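Local coordinates for stress responsive alpha-beta protein (Jannaschia sp., PDB 3BB5) that is of unknown function but forms a dimer of ferredoxin-like subunits belonging to the stress responsive alpha-beta barrel family, at residues Leu21-Met26 with Cys79-Lys84; Thr56-Gly61 with Tyr75-Thr80. All coordinates share one frame; numbering follows the deposited sequence. Where two conformers were deposited one is given.

How the contacts relate
Contacts 1 and 2 join the inner strand 75-81 to its two neighbours in one antiparallel sheet of order 55-62, 75-81, 21-27, 114-120. Along the chain strand 21-27 comes first, helix 34-48 follows, and strands 55-62 and 75-81 come after it as antiparallel neighbours; both contacts use strand 75-81 and share C79 and T80. Their centres lie about 8 Å apart, and V25 O meets F77 N at 2.8 Å, a probable hydrogen bond linking the two. Helices cover the face bearing H23, C79 and F58, whereas Y22 and L78 face the second subunit, as expected of a dimeric alpha-beta barrel.

Contact 1 of 2, residues Leu21-Met26 with Cys79-Lys84; sequences LYHLVM and CTFTDK. With EDO (1,2-ethanediol), chain G.
A histidine, H23, and a phenylalanine, F81, meet here as an offset edge-to-face pair, the edge of F81 turned toward the imidazole face with the planes at 61° and the centroids 6.0 Å apart. H23 CB lies 3.5 Å from F81 CE2, and with CG anti to the backbone N (chi1 -178°) the imidazole comes beside the phenylalanine, H23 CG at its edge. The sulfur of C79 lies near the edge of the same imidazole, SG 5.3 Å from the H23 ring centroid. Both imidazole nitrogens have partners: ND1 bonds to D118 on strand 114-120, and NE2 lies 3.2 Å from O2 of a 1,2-ethanediol, probably from the crystallisation liquor, which Y90 OH also holds.

Beneath these rings runs a regular antiparallel ladder of the ferredoxin-like sheet. L21 and F81 exchange two backbone hydrogen bonds, as do H23 and C79, the shortest being H23 N to C79 O at 2.7 Å. Between them Y22 and T80 form the non-hydrogen-bonded pair and send their side chains to the other face, side by side. In the conformer given, T80 OG1 sits over one face of the Y22 ring, near its rim; Y22 also packs on E57 of the second subunit. Were Y22 an alanine, T80 and that E57 would probably both lose their aromatic neighbour. Past the strand, L21 CD1 reaches K84 N at 3.8 Å, where D83 OD1, at the N-cap of helix 84-92, accepts from A86 N.

Contact 2 of 2, residues Thr56-Gly61 with Tyr75-Thr80; sequences TEFRHG and YGFLCT
H60 holds CG between its backbone N and carbonyl carbon (chi1 59°), while Y75 carries its ring anti to the backbone N (chi1 -156°), and these two settings bring imidazole and phenol together across the strands. H60 ND1 and Y75 OH lie 2.7 Å apart in a hydrogen bond, the hydroxyl oxygen meeting the imidazole at its edge and in its plane. The phenol swings across G61 on the way and packs on its backbone: G61 O stands 3.4 Å above the Y75 ring, over its centre, and Y75 CE2 lies 3.3 Å from G61 C.

The neighbouring aromatics meet differently. F58 CE1 touches F77 CD2 at 3.5 Å, the two rings inclined to one another, and C79 SG rests at the edge of the F58 ring, 3.6 Å from F58 CD1, in a sulfur-aromatic contact. L45, D46 and A49 pack against F58, so helix 34-48 and the loop after it cover this face.

The backbone ladder ties the antiparallel strands 55-62 and 75-81 together, with paired bonds between R59 and L78 and between G61 and G76. At the far end T80 O accepts twice: T56 N comes nearly in line with the carbonyl at 2.9 Å, and T56 OG1 from above the carbonyl plane at 3.2 Å. On the face of R59 and L78, E57 OE2 bonds to Y22 OH of the second subunit.

With ND1 taken by Y75 and NE2 by D46, the imidazole of H60 is gripped at both nitrogens, which fixes its rotation; the carboxylate of D46 would be expected to favour a proton on NE2.

Contact 1 of 2, residues Leu21-Met26 with Cys79-Lys84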
ATOM      1  N   LEU A  21       6.066  10.584   2.068  1.00 39.36           N
ATOM      2  CA  LEU A  21       6.198   9.141   2.195  1.00 39.71           C
ATOM      3  C   LEU A  21       4.883   8.455   2.554  1.00 39.40           C
ATOM      4  O   LEU A  21       4.232   8.803   3.528  1.00 38.62           O
ATOM      5  CB  LEU A  21       7.268   8.779   3.251  1.00 39.50           C
ATOM      6  CG  LEU A  21       8.743   9.080   2.967  1.00 38.93           C
ATOM      7  CD1 LEU A  21       9.541   8.833   4.258  1.00 40.23           C
ATOM      8  CD2 LEU A  21       9.298   8.234   1.818  1.00 38.51           C
ATOM      9  N   TYR A  22       4.531   7.445   1.773  1.00 39.53           N
ATOM     10  CA  TYR A  22       3.361   6.621   2.037  1.00 39.13           C
ATOM     11  C   TYR A  22       3.898   5.317   2.585  1.00 37.61           C
ATOM     12  O   TYR A  22       4.530   4.575   1.872  1.00 37.66           O
ATOM     13  CB  TYR A  22       2.555   6.377   0.757  1.00 40.53           C
ATOM     14  CG  TYR A  22       1.620   7.501   0.333  1.00 40.55           C
ATOM     15  CD1 TYR A  22       1.836   8.819   0.712  1.00 50.70           C
ATOM     16  CD2 TYR A  22       0.545   7.244  -0.497  1.00 51.26           C
ATOM     17  CE1 TYR A  22       0.994   9.828   0.309  1.00 49.57           C
ATOM     18  CE2 TYR A  22      -0.309   8.253  -0.913  1.00 53.52           C
ATOM     19  CZ  TYR A  22      -0.079   9.541  -0.506  1.00 49.73           C
ATOM     20  OH  TYR A  22      -0.925  10.541  -0.914  1.00 50.53           O
ATOM     21  N   HIS A  23       3.646   5.077   3.865  1.00 36.62           N
ATOM     22  CA  HIS A  23       4.138   3.914   4.634  1.00 36.63           C
ATOM     23  C   HIS A  23       3.010   2.914   4.690  1.00 36.00           C
ATOM     24  O   HIS A  23       2.030   3.163   5.349  1.00 32.68           O
ATOM     25  CB  HIS A  23       4.500   4.417   6.049  1.00 37.68           C
ATOM     26  CG  HIS A  23       5.072   3.386   6.982  1.00 38.85           C
ATOM     27  ND1 HIS A  23       6.343   2.867   6.838  1.00 42.39           N
ATOM     28  CD2 HIS A  23       4.569   2.833   8.116  1.00 35.81           C
ATOM     29  CE1 HIS A  23       6.588   2.027   7.832  1.00 41.06           C
ATOM     30  NE2 HIS A  23       5.531   1.989   8.619  1.00 30.04           N
ATOM     31  N   LEU A  24       3.132   1.813   3.954  1.00 37.17           N
ATOM     32  CA  LEU A  24       2.098   0.805   3.863  1.00 39.23           C
ATOM     33  C   LEU A  24       2.562  -0.454   4.569  1.00 37.68           C
ATOM     34  O   LEU A  24       3.649  -0.962   4.309  1.00 36.05           O
ATOM     35  CB  LEU A  24       1.759   0.489   2.399  1.00 41.47           C
ATOM     36  CG  LEU A  24       0.952  -0.819   2.135  1.00 49.59           C
ATOM     37  CD1 LEU A  24      -0.541  -0.751   2.628  1.00 48.98           C
ATOM     38  CD2 LEU A  24       1.008  -1.243   0.625  1.00 49.12           C
ATOM     39  N   VAL A  25       1.715  -0.964   5.452  1.00 38.08           N
ATOM     40  CA  VAL A  25       2.045  -2.124   6.279  1.00 37.33           C
ATOM     41  C   VAL A  25       0.951  -3.175   6.062  1.00 36.55           C
ATOM     42  O   VAL A  25      -0.207  -2.920   6.387  1.00 35.04           O
ATOM     43  CB  VAL A  25       2.149  -1.727   7.796  1.00 36.90           C
ATOM     44  CG1 VAL A  25       2.497  -2.931   8.658  1.00 30.94           C
ATOM     45  CG2 VAL A  25       3.147  -0.573   7.986  1.00 32.12           C
HETATM   46  N   MSE A  26       1.327  -4.315   5.462  1.00 36.58           N
HETATM   47  CA  MSE A  26       0.422  -5.453   5.226  1.00 35.10           C
HETATM   48  C   MSE A  26       0.703  -6.611   6.183  1.00 34.58           C
HETATM   49  O   MSE A  26       1.841  -7.008   6.387  1.00 32.93           O
HETATM   50  CB  MSE A  26       0.524  -5.923   3.776  1.00 35.59           C
HETATM   51  CG  MSE A  26       0.249  -4.825   2.730  1.00 37.78           C
HETATM   52 SE   MSE A  26      -1.516  -4.008   2.896  0.75 44.72          SE
HETATM   53  CE  MSE A  26      -2.615  -5.628   2.765  1.00 41.15           C
ATOM     54  N   CYS A  79       0.161   4.930   6.561  1.00 36.04           N
ATOM     55  CA  CYS A  79       0.490   6.242   7.089  1.00 39.40           C
ATOM     56  C   CYS A  79       1.081   7.079   6.001  1.00 36.55           C
ATOM     57  O   CYS A  79       1.962   6.633   5.297  1.00 36.60           O
ATOM     58  CB  CYS A  79       1.521   6.172   8.210  1.00 40.09           C
ATOM     59  SG  CYS A  79       1.121   4.976   9.361  1.00 44.08           S
ATOM     60  N   THR A  80       0.599   8.304   5.898  1.00 33.25           N
ATOM     61  CA  THR A  80       1.156   9.303   5.014  0.50 32.15           C
ATOM     62  C   THR A  80       2.000  10.253   5.882  1.00 33.56           C
ATOM     63  O   THR A  80       1.468  10.834   6.798  1.00 32.07           O
ATOM     64  CB  THR A  80       0.009  10.070   4.314  0.50 30.73           C
ATOM     65  OG1 THR A  80      -0.759   9.144   3.531  0.50 31.71           O
ATOM     66  CG2 THR A  80       0.535  11.189   3.419  0.50 17.70           C
ATOM     67  N   PHE A  81       3.292  10.389   5.582  1.00 34.63           N
ATOM     68  CA  PHE A  81       4.194  11.307   6.284  1.00 34.12           C
ATOM     69  C   PHE A  81       4.661  12.439   5.394  1.00 34.77           C
ATOM     70  O   PHE A  81       4.837  12.281   4.185  1.00 33.84           O
ATOM     71  CB  PHE A  81       5.423  10.560   6.806  1.00 33.93           C
ATOM     72  CG  PHE A  81       5.097   9.453   7.767  1.00 33.78           C
ATOM     73  CD1 PHE A  81       4.715   9.740   9.052  1.00 28.77           C
ATOM     74  CD2 PHE A  81       5.159   8.118   7.379  1.00 35.82           C
ATOM     75  CE1 PHE A  81       4.414   8.732   9.952  1.00 30.69           C
ATOM     76  CE2 PHE A  81       4.862   7.121   8.283  1.00 33.19           C
ATOM     77  CZ  PHE A  81       4.476   7.450   9.572  1.00 32.21           C
ATOM     78  N   THR A  82       4.826  13.601   6.011  1.00 36.88           N
ATOM     79  CA  THR A  82       5.383  14.753   5.349  1.00 38.64           C
ATOM     80  C   THR A  82       6.792  14.459   4.814  1.00 38.24           C
ATOM     81  O   THR A  82       7.163  14.916   3.751  1.00 37.14           O
ATOM     82  CB  THR A  82       5.411  15.953   6.319  1.00 38.25           C
ATOM     83  OG1 THR A  82       4.068  16.376   6.556  1.00 40.14           O
ATOM     84  CG2 THR A  82       6.202  17.132   5.727  1.00 43.20           C
ATOM     85  N   ASP A  83       7.558  13.701   5.586  1.00 39.94           N
ATOM     86  CA  ASP A  83       8.954  13.439   5.300  1.00 37.95           C
ATOM     87  C   ASP A  83       9.502  12.339   6.196  1.00 36.82           C
ATOM     88  O   ASP A  83       8.816  11.815   7.084  1.00 35.58           O
ATOM     89  CB  ASP A  83       9.800  14.727   5.438  1.00 38.61           C
ATOM     90  CG  ASP A  83       9.719  15.365   6.814  1.00 36.49           C
ATOM     91  OD1 ASP A  83       9.396  14.701   7.808  1.00 37.35           O
ATOM     92  OD2 ASP A  83      10.022  16.561   6.905  1.00 39.46           O
ATOM     93  N   LYS A  84      10.759  12.002   5.949  1.00 37.20           N
ATOM     94  CA  LYS A  84      11.482  11.009   6.713  1.00 37.33           C
ATOM     95  C   LYS A  84      11.608  11.370   8.203  1.00 36.00           C
ATOM     96  O   LYS A  84      11.526  10.503   9.050  1.00 37.04           O
ATOM     97  CB  LYS A  84      12.848  10.839   6.083  1.00 37.20           C
ATOM     98  CG  LYS A  84      13.692   9.753   6.697  1.00 43.40           C
ATOM     99  CD  LYS A  84      13.271   8.363   6.322  1.00 44.72           C
ATOM    100  CE  LYS A  84      14.377   7.357   6.685  1.00 45.49           C
ATOM    101  NZ  LYS A  84      14.450   7.143   8.133  1.00 47.66           N
TER
HETATM  102  C1  EDO G 103       5.265  -1.789  11.521  1.00 52.94           C
HETATM  103  O1  EDO G 103       6.649  -1.977  11.856  1.00 48.49           O
HETATM  104  C2  EDO G 103       4.671  -0.559  12.221  1.00 56.09           C
HETATM  105  O2  EDO G 103       4.633   0.594  11.350  1.00 52.54           O

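Contact 2 of 2, residues Thr56-Gly61 with Tyr75-Thr80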
ATOM      1  N   THR A  56       0.134  12.872   8.443  1.00 32.64           N
ATOM      2  CA  THR A  56      -0.997  13.640   7.998  1.00 36.31           C
ATOM      3  C   THR A  56      -2.289  12.813   7.851  1.00 38.78           C
ATOM      4  O   THR A  56      -3.389  13.375   7.903  1.00 40.25           O
ATOM      5  CB  THR A  56      -0.639  14.337   6.696  1.00 36.22           C
ATOM      6  OG1 THR A  56      -0.220  13.350   5.753  1.00 39.68           O
ATOM      7  CG2 THR A  56       0.502  15.293   6.932  1.00 35.23           C
ATOM      8  N   GLU A  57      -2.164  11.493   7.693  1.00 39.88           N
ATOM      9  CA  GLU A  57      -3.314  10.620   7.544  1.00 41.21           C
ATOM     10  C   GLU A  57      -2.949   9.173   7.900  1.00 38.58           C
ATOM     11  O   GLU A  57      -1.892   8.681   7.548  1.00 36.62           O
ATOM     12  CB  GLU A  57      -3.828  10.709   6.126  1.00 40.93           C
ATOM     13  CG  GLU A  57      -5.202  10.093   5.904  1.00 51.72           C
ATOM     14  CD  GLU A  57      -5.585  10.059   4.423  1.00 54.41           C
ATOM     15  OE1 GLU A  57      -5.927  11.144   3.865  1.00 68.75           O
ATOM     16  OE2 GLU A  57      -5.505   8.955   3.815  1.00 68.37           O
ATOM     17  N   PHE A  58      -3.829   8.535   8.672  1.00 39.90           N
ATOM     18  CA  PHE A  58      -3.693   7.163   9.106  1.00 37.89           C
ATOM     19  C   PHE A  58      -5.018   6.443   8.819  1.00 36.39           C
ATOM     20  O   PHE A  58      -6.069   6.894   9.199  1.00 35.78           O
ATOM     21  CB  PHE A  58      -3.308   7.069  10.585  1.00 37.24           C
ATOM     22  CG  PHE A  58      -3.281   5.641  11.107  1.00 39.91           C
ATOM     23  CD1 PHE A  58      -2.224   4.802  10.811  1.00 39.32           C
ATOM     24  CD2 PHE A  58      -4.331   5.131  11.858  1.00 37.11           C
ATOM     25  CE1 PHE A  58      -2.203   3.492  11.244  1.00 37.75           C
ATOM     26  CE2 PHE A  58      -4.308   3.825  12.290  1.00 40.16           C
ATOM     27  CZ  PHE A  58      -3.229   3.001  11.978  1.00 35.62           C
ATOM     28  N   ARG A  59      -4.927   5.336   8.103  1.00 38.92           N
ATOM     29  CA  ARG A  59      -6.061   4.568   7.628  1.00 38.88           C
ATOM     30  C   ARG A  59      -5.766   3.066   7.708  1.00 36.97           C
ATOM     31  O   ARG A  59      -4.647   2.624   7.463  1.00 34.65           O
ATOM     32  CB  ARG A  59      -6.330   4.914   6.161  1.00 40.72           C
ATOM     33  CG  ARG A  59      -6.890   6.307   5.927  1.00 43.68           C
ATOM     34  CD  ARG A  59      -8.323   6.467   6.426  1.00 54.74           C
ATOM     35  NE  ARG A  59      -8.927   7.634   5.790  1.00 60.85           N
ATOM     36  CZ  ARG A  59      -8.735   8.896   6.170  1.00 67.62           C
ATOM     37  NH1 ARG A  59      -7.982   9.188   7.226  1.00 66.94           N
ATOM     38  NH2 ARG A  59      -9.309   9.881   5.489  1.00 68.54           N
ATOM     39  N   HIS A  60      -6.780   2.282   8.045  1.00 36.50           N
ATOM     40  CA  HIS A  60      -6.621   0.840   8.197  1.00 35.46           C
ATOM     41  C   HIS A  60      -7.887   0.086   7.789  1.00 35.41           C
ATOM     42  O   HIS A  60      -8.997   0.610   7.911  1.00 31.64           O
ATOM     43  CB  HIS A  60      -6.197   0.487   9.627  1.00 34.63           C
ATOM     44  CG  HIS A  60      -7.153   0.938  10.685  1.00 36.28           C
ATOM     45  ND1 HIS A  60      -8.218   0.170  11.103  1.00 37.86           N
ATOM     46  CD2 HIS A  60      -7.178   2.061  11.447  1.00 35.71           C
ATOM     47  CE1 HIS A  60      -8.869   0.809  12.063  1.00 39.82           C
ATOM     48  NE2 HIS A  60      -8.269   1.966  12.278  1.00 31.42           N
ATOM     49  N   GLY A  61      -7.725  -1.148   7.298  1.00 34.18           N
ATOM     50  CA  GLY A  61      -8.899  -1.977   7.047  1.00 34.02           C
ATOM     51  C   GLY A  61      -8.608  -3.337   6.460  1.00 31.87           C
ATOM     52  O   GLY A  61      -7.461  -3.641   6.188  1.00 30.06           O
ATOM     53  N   TYR A  75      -5.199  -7.944   6.048  1.00 33.21           N
ATOM     54  CA  TYR A  75      -5.410  -6.658   6.755  1.00 33.57           C
ATOM     55  C   TYR A  75      -4.182  -5.763   6.595  1.00 33.79           C
ATOM     56  O   TYR A  75      -3.048  -6.238   6.546  1.00 34.55           O
ATOM     57  CB  TYR A  75      -5.744  -6.884   8.262  1.00 33.63           C
ATOM     58  CG  TYR A  75      -6.520  -5.726   8.908  1.00 33.39           C
ATOM     59  CD1 TYR A  75      -5.855  -4.651   9.471  1.00 28.25           C
ATOM     60  CD2 TYR A  75      -7.908  -5.691   8.906  1.00 32.01           C
ATOM     61  CE1 TYR A  75      -6.517  -3.610  10.034  1.00 30.37           C
ATOM     62  CE2 TYR A  75      -8.593  -4.621   9.469  1.00 27.84           C
ATOM     63  CZ  TYR A  75      -7.883  -3.585  10.028  1.00 31.85           C
ATOM     64  OH  TYR A  75      -8.529  -2.502  10.589  1.00 36.80           O
ATOM     65  N   GLY A  76      -4.401  -4.457   6.484  1.00 34.90           N
ATOM     66  CA  GLY A  76      -3.279  -3.542   6.349  1.00 35.60           C
ATOM     67  C   GLY A  76      -3.580  -2.138   6.755  1.00 37.01           C
ATOM     68  O   GLY A  76      -4.712  -1.789   7.109  1.00 39.13           O
ATOM     69  N   PHE A  77      -2.539  -1.332   6.762  1.00 37.98           N
ATOM     70  CA  PHE A  77      -2.715   0.087   7.035  1.00 37.42           C
ATOM     71  C   PHE A  77      -1.753   0.951   6.268  1.00 34.55           C
ATOM     72  O   PHE A  77      -0.848   0.448   5.651  1.00 31.40           O
ATOM     73  CB  PHE A  77      -2.728   0.388   8.543  1.00 37.32           C
ATOM     74  CG  PHE A  77      -1.467   0.008   9.289  1.00 35.59           C
ATOM     75  CD1 PHE A  77      -1.337  -1.233   9.848  1.00 33.10           C
ATOM     76  CD2 PHE A  77      -0.466   0.940   9.513  1.00 37.83           C
ATOM     77  CE1 PHE A  77      -0.215  -1.560  10.592  1.00 37.05           C
ATOM     78  CE2 PHE A  77       0.647   0.633  10.226  1.00 35.66           C
ATOM     79  CZ  PHE A  77       0.777  -0.618  10.781  1.00 36.96           C
ATOM     80  N   LEU A  78      -2.050   2.251   6.264  1.00 38.65           N
ATOM     81  CA  LEU A  78      -1.325   3.284   5.527  1.00 37.92           C
ATOM     82  C   LEU A  78      -1.101   4.506   6.431  1.00 38.19           C
ATOM     83  O   LEU A  78      -2.064   5.036   7.002  1.00 37.93           O
ATOM     84  CB  LEU A  78      -2.107   3.735   4.293  1.00 37.97           C
ATOM     85  CG  LEU A  78      -1.239   4.587   3.347  1.00 44.55           C
ATOM     86  CD1 LEU A  78      -0.363   3.687   2.381  1.00 45.35           C
ATOM     87  CD2 LEU A  78      -2.062   5.610   2.562  1.00 45.49           C
ATOM     88  N   CYS A  79       0.161   4.930   6.561  1.00 36.04           N
ATOM     89  CA  CYS A  79       0.490   6.242   7.089  1.00 39.40           C
ATOM     90  C   CYS A  79       1.081   7.079   6.001  1.00 36.55           C
ATOM     91  O   CYS A  79       1.962   6.633   5.297  1.00 36.60           O
ATOM     92  CB  CYS A  79       1.521   6.172   8.210  1.00 40.09           C
ATOM     93  SG  CYS A  79       1.121   4.976   9.361  1.00 44.08           S
ATOM     94  N   THR A  80       0.599   8.304   5.898  1.00 33.25           N
ATOM     95  CA  THR A  80       1.156   9.303   5.014  0.50 32.15           C
ATOM     96  C   THR A  80       2.000  10.253   5.882  1.00 33.56           C
ATOM     97  O   THR A  80       1.468  10.834   6.798  1.00 32.07           O
ATOM     98  CB  THR A  80       0.009  10.070   4.314  0.50 30.73           C
ATOM     99  OG1 THR A  80      -0.759   9.144   3.531  0.50 31.71           O
ATOM    100  CG2 THR A  80       0.535  11.189   3.419  0.50 17.70           C
TER